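Local coordinates for conserved hypothetical membrane lipoprotein (Ureaplasma parvum, PDB 3K63) that is of unknown function but is membrane-associated, represented here by its Lipoprotein_17 domain, and may bind lipid at the cell membrane, at residues Leu33-Tyr41 with Phe63-Asn74; Asn74-Leu83 with Tyr95-Asn106. All coordinates share one frame; numbering follows the deposited sequence.

Interaction 1 of 2, residues Leu33-Tyr41 with Phe63-Asn74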
loop_
_atom_site.group_PDB
_atom_site.type_symbol
_atom_site.label_atom_id
_atom_site.label_comp_id
_atom_site.label_asym_id
_atom_site.label_seq_id
_atom_site.Cartn_x
_atom_site.Cartn_y
_atom_site.Cartn_z
ATOM N N LEU A 33 -7.020 -9.602 1.260
ATOM C CA LEU A 33 -7.738 -9.048 0.125
ATOM C C LEU A 33 -7.571 -7.527 0.141
ATOM O O LEU A 33 -7.490 -6.916 1.212
ATOM C CB LEU A 33 -9.221 -9.383 0.231
ATOM C CG LEU A 33 -9.667 -10.815 -0.068
ATOM C CD1 LEU A 33 -11.050 -11.052 0.531
ATOM C CD2 LEU A 33 -9.665 -11.063 -1.586
ATOM N N PRO A 34 -7.479 -6.902 -1.038
ATOM C CA PRO A 34 -7.329 -5.451 -1.008
ATOM C C PRO A 34 -8.404 -4.799 -0.150
ATOM O O PRO A 34 -8.109 -3.871 0.603
ATOM C CB PRO A 34 -7.430 -5.066 -2.476
ATOM C CG PRO A 34 -6.663 -6.192 -3.126
ATOM C CD PRO A 34 -7.158 -7.436 -2.374
ATOM N N SER A 35 -9.637 -5.301 -0.234
ATOM C CA SER A 35 -10.746 -4.732 0.532
ATOM C C SER A 35 -10.521 -4.792 2.037
ATOM O O SER A 35 -10.897 -3.866 2.745
ATOM C CB SER A 35 -12.072 -5.408 0.148
ATOM O OG SER A 35 -12.059 -6.797 0.430
ATOM N N GLN A 36 -9.911 -5.864 2.529
ATOM C CA GLN A 36 -9.622 -5.982 3.960
ATOM C C GLN A 36 -8.657 -4.871 4.400
ATOM O O GLN A 36 -8.849 -4.239 5.438
ATOM C CB GLN A 36 -8.981 -7.342 4.278
ATOM C CG GLN A 36 -9.877 -8.556 4.060
ATOM C CD GLN A 36 -9.121 -9.849 4.237
ATOM O OE1 GLN A 36 -8.413 -10.310 3.328
ATOM N NE2 GLN A 36 -9.238 -10.432 5.424
ATOM N N ILE A 37 -7.618 -4.638 3.605
ATOM C CA ILE A 37 -6.629 -3.613 3.926
ATOM C C ILE A 37 -7.250 -2.213 3.902
ATOM O O ILE A 37 -7.017 -1.396 4.791
ATOM C CB ILE A 37 -5.427 -3.693 2.943
ATOM C CG1 ILE A 37 -4.642 -4.987 3.209
ATOM C CG2 ILE A 37 -4.530 -2.459 3.099
ATOM C CD1 ILE A 37 -3.594 -5.337 2.147
ATOM N N TYR A 38 -8.052 -1.955 2.878
ATOM C CA TYR A 38 -8.732 -0.680 2.707
ATOM C C TYR A 38 -9.669 -0.335 3.882
ATOM O O TYR A 38 -9.818 0.825 4.251
ATOM C CB TYR A 38 -9.545 -0.741 1.421
ATOM C CG TYR A 38 -10.405 0.475 1.147
ATOM C CD1 TYR A 38 -9.899 1.567 0.453
ATOM C CD2 TYR A 38 -11.728 0.518 1.564
ATOM C CE1 TYR A 38 -10.697 2.675 0.178
ATOM C CE2 TYR A 38 -12.530 1.611 1.299
ATOM C CZ TYR A 38 -12.015 2.691 0.605
ATOM O OH TYR A 38 -12.807 3.798 0.339
ATOM N N LYS A 39 -10.295 -1.354 4.467
ATOM C CA LYS A 39 -11.239 -1.159 5.565
ATOM C C LYS A 39 -10.628 -1.243 6.956
ATOM O O LYS A 39 -11.316 -1.041 7.963
ATOM C CB LYS A 39 -12.376 -2.187 5.446
ATOM C CG LYS A 39 -13.257 -1.942 4.244
ATOM C CD LYS A 39 -14.376 -2.944 4.097
ATOM C CE LYS A 39 -15.382 -2.413 3.060
ATOM N NZ LYS A 39 -16.584 -3.282 2.818
ATOM N N ASN A 40 -9.333 -1.523 7.016
ATOM C CA ASN A 40 -8.695 -1.666 8.310
ATOM C C ASN A 40 -7.424 -0.905 8.552
ATOM O O ASN A 40 -6.849 -1.046 9.616
ATOM C CB ASN A 40 -8.448 -3.148 8.602
ATOM C CG ASN A 40 -9.731 -3.920 8.734
ATOM O OD1 ASN A 40 -10.443 -3.812 9.737
ATOM N ND2 ASN A 40 -10.053 -4.688 7.709
ATOM N N TYR A 41 -6.976 -0.094 7.602
ATOM C CA TYR A 41 -5.739 0.628 7.842
ATOM C C TYR A 41 -5.931 1.796 8.811
ATOM O O TYR A 41 -4.957 2.365 9.315
ATOM C CB TYR A 41 -5.111 1.087 6.517
ATOM C CG TYR A 41 -5.786 2.229 5.803
ATOM C CD1 TYR A 41 -5.507 3.543 6.140
ATOM C CD2 TYR A 41 -6.651 1.994 4.738
ATOM C CE1 TYR A 41 -6.065 4.608 5.425
ATOM C CE2 TYR A 41 -7.215 3.042 4.016
ATOM C CZ TYR A 41 -6.919 4.347 4.357
ATOM O OH TYR A 41 -7.452 5.389 3.617
ATOM N N PHE A 63 -4.873 3.959 1.249
ATOM C CA PHE A 63 -4.890 2.790 0.393
ATOM C C PHE A 63 -6.141 3.041 -0.467
ATOM O O PHE A 63 -7.219 3.345 0.051
ATOM C CB PHE A 63 -5.066 1.519 1.214
ATOM C CG PHE A 63 -3.800 1.019 1.859
ATOM C CD1 PHE A 63 -2.815 0.400 1.103
ATOM C CD2 PHE A 63 -3.597 1.158 3.230
ATOM C CE1 PHE A 63 -1.654 -0.073 1.706
ATOM C CE2 PHE A 63 -2.445 0.689 3.829
ATOM C CZ PHE A 63 -1.473 0.077 3.068
ATOM N N LEU A 64 -5.999 2.927 -1.779
ATOM C CA LEU A 64 -7.126 3.149 -2.668
ATOM C C LEU A 64 -7.249 2.025 -3.672
ATOM O O LEU A 64 -6.255 1.404 -4.032
ATOM C CB LEU A 64 -6.940 4.457 -3.415
ATOM C CG LEU A 64 -6.846 5.740 -2.589
ATOM C CD1 LEU A 64 -6.362 6.896 -3.464
ATOM C CD2 LEU A 64 -8.198 6.040 -1.964
ATOM N N TYR A 65 -8.471 1.757 -4.116
ATOM C CA TYR A 65 -8.705 0.722 -5.116
ATOM C C TYR A 65 -8.246 1.361 -6.416
ATOM O O TYR A 65 -8.537 2.535 -6.682
ATOM C CB TYR A 65 -10.190 0.384 -5.204
ATOM C CG TYR A 65 -10.733 -0.236 -3.933
ATOM C CD1 TYR A 65 -10.077 -1.312 -3.318
ATOM C CD2 TYR A 65 -11.914 0.224 -3.351
ATOM C CE1 TYR A 65 -10.588 -1.917 -2.160
ATOM C CE2 TYR A 65 -12.427 -0.380 -2.188
ATOM C CZ TYR A 65 -11.758 -1.451 -1.611
ATOM O OH TYR A 65 -12.285 -2.094 -0.515
ATOM N N PRO A 66 -7.519 0.614 -7.248
ATOM C CA PRO A 66 -7.058 1.208 -8.502
ATOM C C PRO A 66 -8.168 1.851 -9.323
ATOM O O PRO A 66 -7.993 2.955 -9.850
ATOM C CB PRO A 66 -6.403 0.035 -9.212
ATOM C CG PRO A 66 -5.861 -0.775 -8.040
ATOM C CD PRO A 66 -7.054 -0.775 -7.123
ATOM N N ASP A 67 -9.308 1.172 -9.424
ATOM C CA ASP A 67 -10.425 1.699 -10.196
ATOM C C ASP A 67 -11.533 2.342 -9.396
ATOM O O ASP A 67 -12.557 2.710 -9.966
ATOM C CB ASP A 67 -11.054 0.606 -11.048
ATOM C CG ASP A 67 -10.085 0.010 -12.022
ATOM O OD1 ASP A 67 -9.166 0.743 -12.456
ATOM O OD2 ASP A 67 -10.250 -1.183 -12.365
ATOM N N GLY A 68 -11.374 2.459 -8.085
ATOM C CA GLY A 68 -12.436 3.071 -7.311
ATOM C C GLY A 68 -13.428 2.111 -6.669
ATOM O O GLY A 68 -14.293 2.559 -5.913
ATOM N N ASP A 69 -13.352 0.815 -6.971
ATOM C CA ASP A 69 -14.286 -0.121 -6.356
ATOM C C ASP A 69 -13.605 -1.452 -6.034
ATOM O O ASP A 69 -12.836 -1.981 -6.842
ATOM C CB ASP A 69 -15.509 -0.337 -7.269
ATOM C CG ASP A 69 -15.391 -1.578 -8.160
ATOM O OD1 ASP A 69 -14.584 -1.571 -9.123
ATOM O OD2 ASP A 69 -16.126 -2.561 -7.892
ATOM N N PHE A 70 -13.906 -1.984 -4.851
ATOM C CA PHE A 70 -13.330 -3.234 -4.344
ATOM C C PHE A 70 -13.345 -4.469 -5.265
ATOM O O PHE A 70 -12.337 -5.171 -5.367
ATOM C CB PHE A 70 -14.006 -3.605 -3.021
ATOM C CG PHE A 70 -15.299 -4.370 -3.183
ATOM C CD1 PHE A 70 -16.507 -3.709 -3.385
ATOM C CD2 PHE A 70 -15.300 -5.763 -3.110
ATOM C CE1 PHE A 70 -17.698 -4.426 -3.502
ATOM C CE2 PHE A 70 -16.485 -6.488 -3.226
ATOM C CZ PHE A 70 -17.687 -5.820 -3.422
ATOM N N GLY A 71 -14.468 -4.755 -5.924
ATOM C CA GLY A 71 -14.507 -5.929 -6.787
ATOM C C GLY A 71 -13.361 -5.978 -7.786
ATOM O O GLY A 71 -12.710 -7.009 -7.973
ATOM N N SER A 72 -13.111 -4.836 -8.417
ATOM C CA SER A 72 -12.048 -4.708 -9.415
ATOM C C SER A 72 -10.675 -4.969 -8.792
ATOM O O SER A 72 -9.820 -5.636 -9.378
ATOM C CB SER A 72 -12.084 -3.301 -10.022
ATOM O OG SER A 72 -11.187 -3.186 -11.112
ATOM N N ALA A 73 -10.484 -4.437 -7.594
ATOM C CA ALA A 73 -9.236 -4.597 -6.871
ATOM C C ALA A 73 -9.082 -6.023 -6.343
ATOM O O ALA A 73 -8.004 -6.610 -6.433
ATOM C CB ALA A 73 -9.180 -3.596 -5.727
ATOM N N ASN A 74 -10.156 -6.579 -5.792
ATOM C CA ASN A 74 -10.099 -7.931 -5.257
ATOM C C ASN A 74 -9.800 -8.968 -6.343
ATOM O O ASN A 74 -9.208 -10.003 -6.064
ATOM C CB ASN A 74 -11.407 -8.272 -4.526
ATOM C CG ASN A 74 -11.456 -7.693 -3.120
ATOM O OD1 ASN A 74 -10.502 -7.056 -2.662
ATOM N ND2 ASN A 74 -12.561 -7.923 -2.426
#
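Helix 34-40 lies across the end of a strand and the helix that follows it, with Pro34 and Ser35 facing Asn74 and Phe70, and Tyr38 facing Phe63; the axes of helices 34-40 and 70-74 approach to 9.5 Å at 126°. The Asn74 carboxamide grips the first turn through two bonds that fix its rotation. Asn74 OD1 receives Ser35 N on a lone pair in the carbonyl plane (3.1 Å), while Asn74 ND2 donates to Ser35 OG, 3.1 Å away and close to the amide plane. Further bonds, from Ser35 OG to Glu112 and from Asn74 ND2 to Gly109, tie in the C-terminal tail. With CG anti to the backbone N (chi1 175°), the Tyr38 ring swings toward the strand end and lies face to face on Tyr65, centroids 4.4 Å apart and planes at 25°. Phe70 CA covers the opposite face of Tyr65. Ile37 CG2 sits over the centre of the Phe63 ring in a CH-pi contact, 3.6 Å from the centroid. Phe63 also meets Tyr41, whose hydroxyl bonds Asn62, in an offset edge-to-face pair, the edge being that of Phe63. Ile37 and Phe63 also touch Leu21 of strand 17-21 and Leu79 of strand 79-87, joining the helix to both sheets.

Interaction 2 of 2, residues Asn74-Leu83 with Tyr95-Asn106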
loop_
_atom_site.group_PDB
_atom_site.type_symbol
_atom_site.label_atom_id
_atom_site.label_comp_id
_atom_site.label_asym_id
_atom_site.label_seq_id
_atom_site.Cartn_x
_atom_site.Cartn_y
_atom_site.Cartn_z
ATOM N N ASN A 74 -10.156 -6.579 -5.792
ATOM C CA ASN A 74 -10.099 -7.931 -5.257
ATOM C C ASN A 74 -9.800 -8.968 -6.343
ATOM O O ASN A 74 -9.208 -10.003 -6.064
ATOM C CB ASN A 74 -11.407 -8.272 -4.526
ATOM C CG ASN A 74 -11.456 -7.693 -3.120
ATOM O OD1 ASN A 74 -10.502 -7.056 -2.662
ATOM N ND2 ASN A 74 -12.561 -7.923 -2.426
ATOM N N LYS A 75 -10.203 -8.685 -7.579
ATOM C CA LYS A 75 -9.951 -9.606 -8.690
ATOM C C LYS A 75 -8.472 -9.643 -9.069
ATOM O O LYS A 75 -7.933 -10.710 -9.361
ATOM C CB LYS A 75 -10.784 -9.223 -9.919
ATOM C CG LYS A 75 -12.223 -9.735 -9.896
ATOM C CD LYS A 75 -13.060 -9.094 -10.990
ATOM C CE LYS A 75 -14.538 -9.135 -10.629
ATOM N NZ LYS A 75 -15.369 -8.217 -11.469
ATOM N N ASN A 76 -7.821 -8.478 -9.054
ATOM C CA ASN A 76 -6.398 -8.364 -9.402
ATOM C C ASN A 76 -5.475 -8.381 -8.180
ATOM O O ASN A 76 -4.261 -8.289 -8.326
ATOM C CB ASN A 76 -6.141 -7.064 -10.173
ATOM C CG ASN A 76 -7.057 -6.892 -11.368
ATOM O OD1 ASN A 76 -7.506 -5.781 -11.663
ATOM N ND2 ASN A 76 -7.328 -7.986 -12.073
ATOM N N GLY A 77 -6.040 -8.493 -6.980
ATOM C CA GLY A 77 -5.210 -8.494 -5.785
ATOM C C GLY A 77 -4.271 -7.298 -5.831
ATOM O O GLY A 77 -3.083 -7.388 -5.498
ATOM N N THR A 78 -4.842 -6.162 -6.226
ATOM C CA THR A 78 -4.117 -4.911 -6.372
ATOM C C THR A 78 -4.610 -3.747 -5.507
ATOM O O THR A 78 -5.771 -3.701 -5.111
ATOM C CB THR A 78 -4.178 -4.486 -7.827
ATOM O OG1 THR A 78 -3.692 -5.554 -8.649
ATOM C CG2 THR A 78 -3.356 -3.235 -8.058
ATOM N N LEU A 79 -3.708 -2.816 -5.211
ATOM C CA LEU A 79 -4.035 -1.640 -4.414
ATOM C C LEU A 79 -3.210 -0.478 -4.931
ATOM O O LEU A 79 -2.153 -0.667 -5.540
ATOM C CB LEU A 79 -3.709 -1.857 -2.936
ATOM C CG LEU A 79 -4.673 -2.613 -2.021
ATOM C CD1 LEU A 79 -3.927 -2.979 -0.745
ATOM C CD2 LEU A 79 -5.901 -1.779 -1.703
ATOM N N LYS A 80 -3.708 0.726 -4.703
ATOM C CA LYS A 80 -3.028 1.936 -5.117
ATOM C C LYS A 80 -2.597 2.555 -3.792
ATOM O O LYS A 80 -3.430 2.943 -2.968
ATOM C CB LYS A 80 -4.025 2.832 -5.850
ATOM C CG LYS A 80 -3.418 4.074 -6.492
ATOM C CD LYS A 80 -4.396 4.876 -7.388
ATOM C CE LYS A 80 -4.680 4.139 -8.696
ATOM N NZ LYS A 80 -5.572 4.905 -9.628
ATOM N N LEU A 81 -1.293 2.606 -3.567
ATOM C CA LEU A 81 -0.751 3.172 -2.338
ATOM C C LEU A 81 -0.461 4.662 -2.474
ATOM O O LEU A 81 0.373 5.082 -3.280
ATOM C CB LEU A 81 0.537 2.457 -1.951
ATOM C CG LEU A 81 0.437 1.243 -1.037
ATOM C CD1 LEU A 81 -0.324 0.141 -1.737
ATOM C CD2 LEU A 81 1.850 0.780 -0.646
ATOM N N SER A 82 -1.150 5.469 -1.687
ATOM C CA SER A 82 -0.935 6.900 -1.737
ATOM C C SER A 82 0.190 7.150 -0.734
ATOM O O SER A 82 0.014 6.926 0.464
ATOM C CB SER A 82 -2.213 7.624 -1.329
ATOM O OG SER A 82 -2.092 9.023 -1.475
ATOM N N LEU A 83 1.339 7.612 -1.229
ATOM C CA LEU A 83 2.511 7.846 -0.395
ATOM C C LEU A 83 2.892 9.279 -0.120
ATOM O O LEU A 83 2.620 10.183 -0.915
ATOM C CB LEU A 83 3.719 7.183 -1.029
ATOM C CG LEU A 83 3.590 5.725 -1.443
ATOM C CD1 LEU A 83 4.748 5.365 -2.374
ATOM C CD2 LEU A 83 3.581 4.856 -0.199
ATOM N N TYR A 95 4.349 13.861 -2.668
ATOM C CA TYR A 95 3.334 12.821 -2.679
ATOM C C TYR A 95 3.474 11.963 -3.929
ATOM O O TYR A 95 3.881 12.446 -4.977
ATOM C CB TYR A 95 1.951 13.450 -2.600
ATOM C CG TYR A 95 1.707 14.130 -1.275
ATOM C CD1 TYR A 95 1.995 15.485 -1.084
ATOM C CD2 TYR A 95 1.237 13.404 -0.190
ATOM C CE1 TYR A 95 1.820 16.095 0.164
ATOM C CE2 TYR A 95 1.061 13.999 1.052
ATOM C CZ TYR A 95 1.352 15.340 1.224
ATOM O OH TYR A 95 1.176 15.897 2.472
ATOM N N LYS A 96 3.149 10.685 -3.817
ATOM C CA LYS A 96 3.273 9.789 -4.952
ATOM C C LYS A 96 2.342 8.601 -4.825
ATOM O O LYS A 96 2.271 7.962 -3.775
ATOM C CB LYS A 96 4.707 9.280 -5.074
ATOM C CG LYS A 96 4.960 8.460 -6.334
ATOM C CD LYS A 96 6.327 7.793 -6.315
ATOM C CE LYS A 96 6.954 7.786 -7.709
ATOM N NZ LYS A 96 6.044 7.251 -8.778
ATOM N N LEU A 97 1.625 8.311 -5.903
ATOM C CA LEU A 97 0.714 7.177 -5.926
ATOM C C LEU A 97 1.488 6.015 -6.549
ATOM O O LEU A 97 2.090 6.175 -7.602
ATOM C CB LEU A 97 -0.527 7.525 -6.752
ATOM C CG LEU A 97 -1.326 8.715 -6.202
ATOM C CD1 LEU A 97 -2.360 9.142 -7.231
ATOM C CD2 LEU A 97 -2.011 8.349 -4.893
ATOM N N LEU A 98 1.487 4.860 -5.896
ATOM C CA LEU A 98 2.211 3.692 -6.394
ATOM C C LEU A 98 1.273 2.492 -6.439
ATOM O O LEU A 98 0.677 2.133 -5.427
ATOM C CB LEU A 98 3.397 3.383 -5.474
ATOM C CG LEU A 98 4.109 2.037 -5.599
ATOM C CD1 LEU A 98 4.964 2.012 -6.833
ATOM C CD2 LEU A 98 4.973 1.821 -4.384
ATOM N N GLU A 99 1.149 1.859 -7.598
ATOM C CA GLU A 99 0.259 0.712 -7.717
ATOM C C GLU A 99 0.967 -0.613 -7.459
ATOM O O GLU A 99 1.897 -0.960 -8.180
ATOM C CB GLU A 99 -0.367 0.698 -9.107
ATOM C CG GLU A 99 -1.425 -0.363 -9.298
ATOM C CD GLU A 99 -2.287 -0.084 -10.510
ATOM O OE1 GLU A 99 -2.845 1.035 -10.591
ATOM O OE2 GLU A 99 -2.403 -0.982 -11.373
ATOM N N VAL A 100 0.537 -1.362 -6.442
ATOM C CA VAL A 100 1.182 -2.638 -6.159
ATOM C C VAL A 100 0.212 -3.807 -6.159
ATOM O O VAL A 100 -0.946 -3.682 -5.756
ATOM C CB VAL A 100 1.918 -2.620 -4.821
ATOM C CG1 VAL A 100 2.645 -1.308 -4.668
ATOM C CG2 VAL A 100 0.956 -2.839 -3.691
ATOM N N SER A 101 0.706 -4.951 -6.612
ATOM C CA SER A 101 -0.090 -6.162 -6.686
ATOM C C SER A 101 0.513 -7.227 -5.783
ATOM O O SER A 101 1.477 -6.964 -5.062
ATOM C CB SER A 101 -0.117 -6.659 -8.121
ATOM O OG SER A 101 1.207 -6.817 -8.583
ATOM N N GLY A 102 -0.061 -8.427 -5.812
ATOM C CA GLY A 102 0.462 -9.498 -4.987
ATOM C C GLY A 102 -0.357 -9.736 -3.733
ATOM O O GLY A 102 0.051 -10.499 -2.843
ATOM N N PHE A 103 -1.489 -9.048 -3.630
ATOM C CA PHE A 103 -2.353 -9.222 -2.476
ATOM C C PHE A 103 -3.303 -10.366 -2.806
ATOM O O PHE A 103 -3.434 -10.763 -3.967
ATOM C CB PHE A 103 -3.142 -7.945 -2.216
ATOM C CG PHE A 103 -2.291 -6.785 -1.800
ATOM C CD1 PHE A 103 -1.799 -6.695 -0.500
ATOM C CD2 PHE A 103 -1.946 -5.796 -2.718
ATOM C CE1 PHE A 103 -0.973 -5.636 -0.124
ATOM C CE2 PHE A 103 -1.119 -4.735 -2.345
ATOM C CZ PHE A 103 -0.632 -4.656 -1.049
ATOM N N LYS A 104 -3.944 -10.925 -1.790
ATOM C CA LYS A 104 -4.885 -12.012 -2.019
ATOM C C LYS A 104 -5.953 -11.581 -3.024
ATOM O O LYS A 104 -6.284 -10.399 -3.127
ATOM C CB LYS A 104 -5.546 -12.412 -0.708
ATOM C CG LYS A 104 -6.552 -13.519 -0.869
ATOM C CD LYS A 104 -6.742 -14.242 0.444
ATOM C CE LYS A 104 -7.757 -15.355 0.312
ATOM N NZ LYS A 104 -8.024 -15.997 1.628
ATOM N N SER A 105 -6.491 -12.536 -3.776
ATOM C CA SER A 105 -7.533 -12.234 -4.765
ATOM C C SER A 105 -8.455 -13.431 -4.984
ATOM O O SER A 105 -8.133 -14.555 -4.595
ATOM C CB SER A 105 -6.891 -11.855 -6.096
ATOM O OG SER A 105 -6.154 -12.949 -6.610
ATOM N N ASN A 106 -9.615 -13.171 -5.576
ATOM C CA ASN A 106 -10.577 -14.213 -5.890
ATOM C C ASN A 106 -11.178 -13.759 -7.216
ATOM O O ASN A 106 -11.484 -12.576 -7.395
ATOM C CB ASN A 106 -11.638 -14.344 -4.782
ATOM C CG ASN A 106 -12.877 -13.506 -5.030
ATOM O OD1 ASN A 106 -12.901 -12.303 -4.763
ATOM N ND2 ASN A 106 -13.933 -14.154 -5.532
#
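Strands 79-83 and 95-100 run antiparallel, their axes 4.5 Å apart at 156°, with Leu79-Val100, Leu81-Leu98 and Leu83-Lys96 as hydrogen-bonded pairs and Lys80-Glu99 and Ser82-Leu97 as non-hydrogen-bonded ones. Each hydrogen-bonded pair is joined in both directions; Leu81 N reaches Leu98 O at 2.8 Å. Beyond this ladder, Phe103 N bonds Gly77 O and Asn106 N bonds Asn74 O, so the chain leaving the hairpin follows the end of helix 70-76. Gly77, which leaves the helix with positive phi (51°), lets the backbones come close: its CA lies 3.4 Å from Lys104 O. The first torsion of Thr78 (chi1 -55°) sets CG2 opposite the backbone N and OG1 beside it, which sends the methyl to Glu99 CG at 3.7 Å and leaves the hydroxyl to donate to Asn76 O from well above the carbonyl plane. On the face bearing Leu79, Leu81, Leu83, Leu98 and Val100, Leu79 CD1 lies over the Phe103 ring, 3.8 Å from its centroid, in a CH-pi contact, while Gly77 O meets the edge of the same ring. Next along, Leu81 CD1 touches Val100 CG2 (3.8 Å) and Leu83 CD1 comes against Leu98 CB (3.9 Å). On the other face, Leu97 CD2 packs against Ser82 OG, 3.5 Å away. The ammonium of Lys80 does not contact the Glu99 carboxylate; it bonds Pro66 O instead, although the opposite charge nearby probably adds a mild attraction. Strand 79-87 is the central one of three, bonded through Lys80 and Ser82 to strand 56-64, leaving 93-100 outermost within the chain. Leu79 touches Pro34 and Ile37 of helix 34-40, and Phe103 touches Ile37, whereas Leu81 and Leu83 adjoin Ile60 of strand 56-64.

Overall arrangement
After helix 4-7 and strand 17-21 the chain forms helix 34-40, then passes through strands 45-49 and 56-64; interaction 1 closes this excursion by bringing the end of strand 56-64, with Tyr65, and helix 70-76 back to helix 34-40. Interaction 2 follows in series, closing the hairpin of strands 79-87 and 93-100, so the two loops neither nest nor cross. Asn74 is their joint: its side chain serves interaction 1 and its carbonyl interaction 2. The contacts also touch directly, since Leu64 and Lys80 join neighbouring strands and Pro34 packs on Lys104 and Thr78. Together they unite helices 34-40 and 70-76 with one end of the three-stranded sheet.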